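RNA-dependent RNA Polymerase (Bombyx mori cytoplasmic polyhedrosis virus, PDB 6TZ0) catalyses RNA-templated RNA synthesis, making the viral plus-strand transcripts and, after core assembly, the complementary minus strands of the double-stranded genome. Local coordinates at residues K406-G410 with I411-E415. Residues are numbered along the deposited sequence; the frame is centred on the assembly and turned at random.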
loop_
_atom_site.group_PDB
_atom_site.type_symbol
_atom_site.label_atom_id
_atom_site.label_comp_id
_atom_site.label_asym_id
_atom_site.label_seq_id
_atom_site.Cartn_x
_atom_site.Cartn_y
_atom_site.Cartn_z
ATOM N N LYS A 406 -25.368 -8.371 7.497
ATOM C CA LYS A 406 -26.460 -7.941 6.629
ATOM C C LYS A 406 -25.948 -7.097 5.467
ATOM O O LYS A 406 -26.460 -7.202 4.349
ATOM C CB LYS A 406 -27.487 -7.173 7.463
ATOM C CG LYS A 406 -28.774 -6.763 6.752
ATOM C CD LYS A 406 -28.760 -5.298 6.327
ATOM C CE LYS A 406 -30.080 -4.897 5.701
ATOM N NZ LYS A 406 -30.065 -3.483 5.242
ATOM N N ARG A 407 -24.934 -6.262 5.710
ATOM C CA ARG A 407 -24.365 -5.460 4.629
ATOM C C ARG A 407 -23.551 -6.311 3.658
ATOM O O ARG A 407 -23.552 -6.053 2.451
ATOM C CB ARG A 407 -23.504 -4.344 5.210
ATOM C CG ARG A 407 -24.293 -3.246 5.872
ATOM C CD ARG A 407 -23.373 -2.219 6.485
ATOM N NE ARG A 407 -24.132 -1.173 7.158
ATOM C CZ ARG A 407 -24.511 -0.043 6.578
ATOM N NH1 ARG A 407 -24.185 0.192 5.318
ATOM N NH2 ARG A 407 -25.206 0.856 7.257
ATOM N N VAL A 408 -22.843 -7.318 4.173
ATOM C CA VAL A 408 -22.000 -8.177 3.344
ATOM C C VAL A 408 -22.849 -9.078 2.452
ATOM O O VAL A 408 -22.462 -9.379 1.315
ATOM C CB VAL A 408 -21.029 -8.957 4.263
ATOM C CG1 VAL A 408 -20.366 -10.129 3.576
ATOM C CG2 VAL A 408 -19.932 -8.034 4.741
ATOM N N ASN A 409 -24.045 -9.461 2.915
ATOM C CA ASN A 409 -24.919 -10.315 2.111
ATOM C C ASN A 409 -25.408 -9.639 0.833
ATOM O O ASN A 409 -25.775 -10.330 -0.123
ATOM C CB ASN A 409 -26.120 -10.760 2.936
ATOM C CG ASN A 409 -25.752 -11.744 4.009
ATOM O OD1 ASN A 409 -24.915 -12.617 3.802
ATOM N ND2 ASN A 409 -26.387 -11.623 5.163
ATOM N N GLY A 410 -25.415 -8.312 0.781
ATOM C CA GLY A 410 -25.928 -7.619 -0.382
ATOM C C GLY A 410 -24.875 -7.123 -1.349
ATOM O O GLY A 410 -25.106 -6.159 -2.081
ATOM N N ILE A 411 -23.718 -7.776 -1.372
ATOM C CA ILE A 411 -22.610 -7.396 -2.239
ATOM C C ILE A 411 -22.278 -8.573 -3.143
ATOM O O ILE A 411 -22.159 -9.708 -2.672
ATOM C CB ILE A 411 -21.374 -6.973 -1.415
ATOM C CG1 ILE A 411 -21.683 -5.731 -0.585
ATOM C CG2 ILE A 411 -20.174 -6.719 -2.300
ATOM C CD1 ILE A 411 -20.618 -5.412 0.424
ATOM N N HIS A 412 -22.151 -8.311 -4.442
ATOM C CA HIS A 412 -21.613 -9.285 -5.384
ATOM C C HIS A 412 -20.095 -9.168 -5.329
ATOM O O HIS A 412 -19.534 -8.133 -5.697
ATOM C CB HIS A 412 -22.143 -9.045 -6.794
ATOM C CG HIS A 412 -21.755 -10.109 -7.771
ATOM N ND1 HIS A 412 -22.318 -11.364 -7.763
ATOM C CD2 HIS A 412 -20.861 -10.104 -8.785
ATOM C CE1 HIS A 412 -21.788 -12.089 -8.731
ATOM N NE2 HIS A 412 -20.900 -11.348 -9.366
ATOM N N HIS A 413 -19.432 -10.223 -4.868
ATOM C CA HIS A 413 -18.030 -10.126 -4.500
ATOM C C HIS A 413 -17.081 -10.377 -5.661
ATOM O O HIS A 413 -15.922 -9.952 -5.599
ATOM C CB HIS A 413 -17.743 -11.091 -3.354
ATOM C CG HIS A 413 -18.505 -10.768 -2.107
ATOM N ND1 HIS A 413 -18.145 -9.743 -1.259
ATOM C CD2 HIS A 413 -19.628 -11.309 -1.584
ATOM C CE1 HIS A 413 -19.002 -9.682 -0.256
ATOM N NE2 HIS A 413 -19.914 -10.619 -0.432
ATOM N N ASP A 414 -17.552 -11.019 -6.726
ATOM C CA ASP A 414 -16.723 -11.216 -7.907
ATOM C C ASP A 414 -16.527 -9.910 -8.663
ATOM O O ASP A 414 -15.405 -9.573 -9.067
ATOM C CB ASP A 414 -17.367 -12.265 -8.797
ATOM C CG ASP A 414 -17.390 -13.610 -8.146
ATOM O OD1 ASP A 414 -16.504 -13.840 -7.316
ATOM O OD2 ASP A 414 -18.278 -14.430 -8.449
ATOM N N GLU A 415 -17.616 -9.168 -8.865
ATOM C CA GLU A 415 -17.520 -7.852 -9.476
ATOM C C GLU A 415 -16.740 -6.890 -8.594
ATOM O O GLU A 415 -16.023 -6.028 -9.108
ATOM C CB GLU A 415 -18.921 -7.320 -9.770
ATOM C CG GLU A 415 -18.972 -6.009 -10.531
ATOM C CD GLU A 415 -18.467 -6.126 -11.955
ATOM O OE1 GLU A 415 -18.566 -7.221 -12.541
ATOM O OE2 GLU A 415 -17.968 -5.117 -12.492
#
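The imidazole of H413 reaches back across the joint between helices 401-409 and 413-422 to the last turn of the first, where its NE2 lies 3.3 Å from V408 O. The carbonyl oxygen meets the ring at its edge and near its plane, but the N-H...O angle of 135° makes this a weak hydrogen bond. V408 O takes a second weak bond from I411 N, at 3.4 Å, so that one carbonyl at the end of the helix receives both a backbone and a side-chain donor from the connection. The tight part of the contact lies around this oxygen. V408 CG1, anti to the backbone N (chi1 165°), comes within 4.1 Å of both NE2 and CE1 of H413, and the two side chains cross at about a right angle. Backbone atom I411 C lies over one ring face, offset toward the rim, while M502 and T505 of helix 501-508 also touch the buried H413. I411 turns its CG1 arm back along the helix end, bringing CG1 and CD1 each to 3.6 Å from R407 O. The contact is looser at exposed G410 and at R407, whose guanidinium leads away from the connection. N409 instead bonds through OD1 to the backbone N of T575. At the N-cap position, the CB of H412 is directed away from 406-410. Within the central polymerase domain, away from the metal and nucleotide sites, V408 O is thus a shared acceptor; its bond from H413 is consistent with a proton on NE2, and both weak bonds are accompanied by van der Waals contacts of V408 and I411.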